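Local coordinates for MMACHC-like protein (Caenorhabditis elegans, PDB 5UJC) that binds vitamin B12 derivatives and probably strips their upper ligand, reducing cyanocobalamin with a flavin cofactor and demethylating methylcobalamin with glutathione, at residues E220-N225 and S229-F234; R239-S242 and F248-R251. All coordinates share one frame; numbering follows the deposited sequence. Where two conformers were deposited one is given.

Contact 1: E220-N225 and S229-F234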
loop_
_atom_site.group_PDB
_atom_site.type_symbol
_atom_site.label_atom_id
_atom_site.label_comp_id
_atom_site.label_asym_id
_atom_site.label_seq_id
_atom_site.Cartn_x
_atom_site.Cartn_y
_atom_site.Cartn_z
ATOM N N GLU A 220 8.955 8.647 14.892
ATOM C CA GLU A 220 8.457 8.424 16.253
ATOM C C GLU A 220 6.922 8.445 16.306
ATOM O O GLU A 220 6.322 7.602 16.946
ATOM C CB GLU A 220 9.052 9.431 17.225
ATOM C CG GLU A 220 10.565 9.206 17.442
ATOM C CD GLU A 220 11.206 10.148 18.437
ATOM O OE1 GLU A 220 10.481 10.830 19.173
ATOM O OE2 GLU A 220 12.465 10.177 18.506
ATOM N N LYS A 221 6.300 9.400 15.628
ATOM C CA LYS A 221 4.830 9.479 15.618
ATOM C C LYS A 221 4.234 8.220 14.991
ATOM O O LYS A 221 3.209 7.709 15.431
ATOM C CB LYS A 221 4.351 10.720 14.862
ATOM C CG LYS A 221 4.482 12.039 15.639
ATOM C CD LYS A 221 3.491 12.142 16.819
ATOM C CE LYS A 221 2.036 11.792 16.441
ATOM N NZ LYS A 221 1.032 12.193 17.478
ATOM N N PHE A 222 4.892 7.719 13.964
ATOM C CA PHE A 222 4.449 6.496 13.284
ATOM C C PHE A 222 4.583 5.276 14.213
ATOM O O PHE A 222 3.634 4.530 14.417
ATOM C CB PHE A 222 5.264 6.308 12.002
ATOM C CG PHE A 222 4.926 5.055 11.213
ATOM C CD1 PHE A 222 3.611 4.765 10.853
ATOM C CD2 PHE A 222 5.939 4.195 10.784
ATOM C CE1 PHE A 222 3.328 3.650 10.100
ATOM C CE2 PHE A 222 5.642 3.085 10.028
ATOM C CZ PHE A 222 4.342 2.825 9.674
ATOM N N ASN A 223 5.768 5.058 14.752
ATOM C CA ASN A 223 6.004 3.849 15.532
ATOM C C ASN A 223 5.317 3.844 16.882
ATOM O O ASN A 223 4.877 2.786 17.338
ATOM C CB ASN A 223 7.480 3.585 15.682
ATOM C CG ASN A 223 8.077 3.008 14.410
ATOM O OD1 ASN A 223 7.796 1.853 14.052
ATOM N ND2 ASN A 223 8.833 3.830 13.675
ATOM N N TYR A 224 5.225 5.018 17.521
ATOM C CA TYR A 224 4.729 5.116 18.913
ATOM C C TYR A 224 3.265 5.547 19.018
ATOM O O TYR A 224 2.637 5.310 20.053
ATOM C CB TYR A 224 5.585 6.086 19.712
ATOM C CG TYR A 224 7.073 5.766 19.724
ATOM C CD1 TYR A 224 7.541 4.445 19.632
ATOM C CD2 TYR A 224 8.003 6.776 19.911
ATOM C CE1 TYR A 224 8.896 4.161 19.690
ATOM C CE2 TYR A 224 9.349 6.501 19.951
ATOM C CZ TYR A 224 9.795 5.200 19.836
ATOM O OH TYR A 224 11.148 4.957 19.917
ATOM N N ASN A 225 2.722 6.195 17.968
ATOM C CA ASN A 225 1.427 6.886 18.080
ATOM C C ASN A 225 0.549 6.714 16.848
ATOM O O ASN A 225 -0.355 7.490 16.634
ATOM C CB ASN A 225 1.654 8.389 18.315
ATOM C CG ASN A 225 2.443 8.670 19.569
ATOM O OD1 ASN A 225 3.576 9.132 19.510
ATOM N ND2 ASN A 225 1.886 8.325 20.680
ATOM N N SER A 229 -3.023 8.701 13.846
ATOM C CA SER A 229 -2.845 9.103 12.443
ATOM C C SER A 229 -2.084 10.415 12.236
ATOM O O SER A 229 -1.970 10.859 11.108
ATOM C CB SER A 229 -4.196 9.168 11.705
ATOM O OG SER A 229 -4.614 7.877 11.260
ATOM N N GLY A 230 -1.461 10.968 13.288
ATOM C CA GLY A 230 -0.682 12.196 13.119
ATOM C C GLY A 230 0.454 12.057 12.104
ATOM O O GLY A 230 0.776 12.996 11.376
ATOM N N PHE A 231 1.060 10.879 12.054
ATOM C CA PHE A 231 2.163 10.644 11.140
ATOM C C PHE A 231 1.751 10.874 9.684
ATOM O O PHE A 231 2.593 11.152 8.829
ATOM C CB PHE A 231 2.750 9.226 11.304
ATOM C CG PHE A 231 1.859 8.107 10.744
ATOM C CD1 PHE A 231 0.838 7.536 11.504
ATOM C CD2 PHE A 231 2.050 7.649 9.455
ATOM C CE1 PHE A 231 0.060 6.530 10.984
ATOM C CE2 PHE A 231 1.281 6.639 8.934
ATOM C CZ PHE A 231 0.292 6.064 9.699
ATOM N N ARG A 232 0.459 10.705 9.401
ATOM C CA ARG A 232 0.003 10.792 8.019
ATOM C C ARG A 232 0.067 12.200 7.456
ATOM O O ARG A 232 0.058 12.383 6.221
ATOM C CB ARG A 232 -1.416 10.232 7.873
ATOM C CG ARG A 232 -1.587 8.799 8.370
ATOM C CD ARG A 232 -2.998 8.293 8.128
ATOM N NE ARG A 232 -3.307 7.074 8.851
ATOM C CZ ARG A 232 -3.085 5.843 8.394
ATOM N NH1 ARG A 232 -2.509 5.649 7.208
ATOM N NH2 ARG A 232 -3.434 4.802 9.133
ATOM N N ASP A 233 0.067 13.196 8.347
ATOM C CA ASP A 233 0.018 14.593 7.924
ATOM C C ASP A 233 1.374 15.238 7.721
ATOM O O ASP A 233 1.457 16.419 7.381
ATOM C CB ASP A 233 -0.834 15.398 8.908
ATOM C CG ASP A 233 -2.280 15.125 8.752
ATOM O OD1 ASP A 233 -2.709 14.917 7.591
ATOM O OD2 ASP A 233 -3.002 15.136 9.767
ATOM N N PHE A 234 2.452 14.465 7.854
ATOM C CA PHE A 234 3.760 14.982 7.456
ATOM C C PHE A 234 3.794 15.184 5.940
ATOM O O PHE A 234 3.289 14.347 5.187
ATOM C CB PHE A 234 4.878 14.086 7.964
ATOM C CG PHE A 234 5.154 14.274 9.420
ATOM C CD1 PHE A 234 4.393 13.617 10.366
ATOM C CD2 PHE A 234 6.104 15.177 9.841
ATOM C CE1 PHE A 234 4.597 13.838 11.713
ATOM C CE2 PHE A 234 6.338 15.379 11.189
ATOM C CZ PHE A 234 5.575 14.721 12.124
HETATM O O HOH W 1 0.938 9.214 14.502
#
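Phe222 and Phe231 form an edge-to-face aromatic pair where the end of helix 212-225 meets the 3-10 turn 230-233, which folds back against it beside the methylcobalamin pocket. The ring centroids lie 4.8 Å apart, with the planes at 54°. Phe222 CD1 sits 3.4 Å above the centre of the Phe231 ring, while on the opposite face Arg232 CG lies 3.5 Å above the plane, nearer the rim. Phe231 is thus held between the helix and its own neighbour. Its CG lies between backbone N and carbonyl carbon (chi1 73°), setting the ring face against CD1 of Phe222, a residue of the cobalamin pocket. With an alanine in place of Phe231, the CD1 edge of Phe222 would probably lose the face it rests on, and that ring would be freer to turn beside the bound cobalamin.

Aliphatic packing continues along Lys221. Its CG reaches the edge of the Phe234 ring, 4.3 Å from CE1, and its bent chain carries CE past Gly230 CA at 4.3 Å toward the salt bridge of NZ with Asp228.

The polar links are fewer. A water bridges the backbones, donating to Lys221 O at 2.9 Å and accepting from Phe231 N at 3.0 Å; it lies at the edge of the Phe231 ring, in its plane. Within 229-234, the Arg232 guanidinium spreads one face over Phe231 CZ, and its NE donates to Ser229 OG at 2.9 Å (162°), the hydroxyl lying in the guanidinium plane.

Contact 2: R239-S242 and F248-R251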
loop_
_atom_site.group_PDB
_atom_site.type_symbol
_atom_site.label_atom_id
_atom_site.label_comp_id
_atom_site.label_asym_id
_atom_site.label_seq_id
_atom_site.Cartn_x
_atom_site.Cartn_y
_atom_site.Cartn_z
ATOM N N ARG A 239 -5.171 16.014 0.479
ATOM C CA ARG A 239 -6.054 14.883 0.238
ATOM C C ARG A 239 -5.740 13.792 1.266
ATOM O O ARG A 239 -4.617 13.286 1.331
ATOM C CB ARG A 239 -5.900 14.382 -1.200
ATOM C CG ARG A 239 -6.271 15.443 -2.246
ATOM C CD ARG A 239 -5.851 15.045 -3.650
ATOM N NE ARG A 239 -6.681 13.971 -4.182
ATOM C CZ ARG A 239 -6.417 13.304 -5.301
ATOM N NH1 ARG A 239 -5.348 13.606 -6.022
ATOM N NH2 ARG A 239 -7.207 12.326 -5.684
ATOM N N ARG A 240 -6.721 13.511 2.130
ATOM C CA ARG A 240 -6.494 12.777 3.363
ATOM C C ARG A 240 -7.566 11.715 3.569
ATOM O O ARG A 240 -8.645 11.785 2.981
ATOM C CB ARG A 240 -6.519 13.766 4.548
ATOM C CG ARG A 240 -5.447 14.834 4.460
ATOM C CD ARG A 240 -5.632 15.959 5.457
ATOM N NE ARG A 240 -5.382 15.537 6.820
ATOM C CZ ARG A 240 -6.307 15.410 7.769
ATOM N NH1 ARG A 240 -7.605 15.638 7.522
ATOM N NH2 ARG A 240 -5.940 15.032 8.971
ATOM N N TYR A 241 -7.253 10.715 4.377
ATOM C CA TYR A 241 -8.257 9.779 4.858
ATOM C C TYR A 241 -9.380 10.555 5.576
ATOM O O TYR A 241 -9.113 11.513 6.302
ATOM C CB TYR A 241 -7.664 8.814 5.866
ATOM C CG TYR A 241 -6.779 7.654 5.345
ATOM C CD1 TYR A 241 -6.460 7.499 4.008
ATOM C CD2 TYR A 241 -6.303 6.711 6.234
ATOM C CE1 TYR A 241 -5.700 6.405 3.575
ATOM C CE2 TYR A 241 -5.577 5.605 5.814
ATOM C CZ TYR A 241 -5.283 5.454 4.487
ATOM O OH TYR A 241 -4.560 4.342 4.063
ATOM N N SER A 242 -10.612 10.069 5.451
ATOM C CA SER A 242 -11.715 10.584 6.238
ATOM C C SER A 242 -11.536 10.261 7.712
ATOM O O SER A 242 -10.752 9.389 8.095
ATOM C CB SER A 242 -13.015 9.986 5.750
ATOM O OG SER A 242 -13.093 8.608 6.089
ATOM N N PHE A 248 -11.356 3.623 11.620
ATOM C CA PHE A 248 -11.339 2.225 11.211
ATOM C C PHE A 248 -9.917 1.625 11.340
ATOM O O PHE A 248 -9.718 0.613 12.014
ATOM C CB PHE A 248 -11.857 2.138 9.768
ATOM C CG PHE A 248 -11.971 0.753 9.226
ATOM C CD1 PHE A 248 -10.909 0.162 8.539
ATOM C CD2 PHE A 248 -13.176 0.050 9.316
ATOM C CE1 PHE A 248 -11.044 -1.086 7.977
ATOM C CE2 PHE A 248 -13.294 -1.204 8.758
ATOM C CZ PHE A 248 -12.234 -1.765 8.080
ATOM N N PHE A 249 -8.943 2.243 10.702
ATOM C CA PHE A 249 -7.595 1.666 10.695
ATOM C C PHE A 249 -6.855 1.850 12.004
ATOM O O PHE A 249 -5.885 1.153 12.269
ATOM C CB PHE A 249 -6.773 2.197 9.520
ATOM C CG PHE A 249 -7.211 1.646 8.178
ATOM C CD1 PHE A 249 -7.250 0.287 7.953
ATOM C CD2 PHE A 249 -7.532 2.505 7.125
ATOM C CE1 PHE A 249 -7.626 -0.213 6.711
ATOM C CE2 PHE A 249 -7.903 2.021 5.900
ATOM C CZ PHE A 249 -7.939 0.643 5.684
ATOM N N GLY A 250 -7.324 2.742 12.857
ATOM C CA GLY A 250 -6.729 2.886 14.195
ATOM C C GLY A 250 -7.170 1.822 15.199
ATOM O O GLY A 250 -6.585 1.702 16.287
ATOM N N ARG A 251 -8.213 1.075 14.864
ATOM C CA ARG A 251 -8.768 0.051 15.744
ATOM C C ARG A 251 -8.266 -1.316 15.384
ATOM O O ARG A 251 -8.012 -1.590 14.222
ATOM C CB ARG A 251 -10.307 -0.001 15.626
ATOM C CG ARG A 251 -11.008 1.166 16.240
ATOM C CD ARG A 251 -12.471 0.986 16.106
ATOM N NE ARG A 251 -13.228 2.099 16.658
ATOM C CZ ARG A 251 -14.499 2.031 17.031
ATOM N NH1 ARG A 251 -15.199 0.864 16.944
ATOM N NH2 ARG A 251 -15.083 3.106 17.500
#
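Ser242, the N-cap of helix 243-250, has its OG gripped by both Gln245 N and Asp66 OD1, and the residue before it, Tyr241, meets Phe249 from the last turn of the same helix. The loop entering the helix is thereby brought against its C-terminal end in a small aromatic contact burying about 65 Å². Tyr241 CA and Phe249 CA remain 10.0 Å apart, and the side chains bridge the gap, crossing at about a right angle.

Tyr241 CE2 touches Phe249 CD2 at 3.9 Å. The rings are inclined by 39° with centroids 6.0 Å apart, a slanting approach that is neither stacked nor edge-to-face. In both residues CG stands anti to the carbonyl carbon (chi1 -76° in Tyr241, -72° in Phe249), which carries the two rings toward each other from their separate backbones.

Both residues also meet a bound molecule: Tyr241 OH is hydrogen-bonded to a tartaric acid, probably from crystallisation, and Phe249 packs beside methylcobalamin, with its backbone O hydrogen-bonded to the cobalamin. His183 meets the Tyr241 ring edge-to-face. Inside the helix, Phe248 CD1 lies 3.7 Å above one face of the Phe249 ring, offset to its rim, while Phe249 CD1 falls at the edge of the Phe248 ring. The last turn is closed by Arg251 N donating to Phe248 O at 3.3 Å.

Overall arrangement
From the N-terminal side, the chain leaves helix 212-225, and contact 1 closes a short loop by returning residues 229-234 against the helix end. It then runs on to 239-242, where contact 2 spans helix 243-250, bringing the residue just before its N-cap to its last turn. The contacts follow in series, neither nested nor crossed, their centres about 12 Å apart. They also touch directly: Asp233 OD1 and Arg240 NE form a salt bridge of 2.8 Å, and Arg232 NH1 packs against Tyr241 CE2 at 3.4 Å. Together they join the two successive helices through the intervening loop; contact 1 gives Phe222 and Asn223 to the methylcobalamin pocket, contact 2 Phe249.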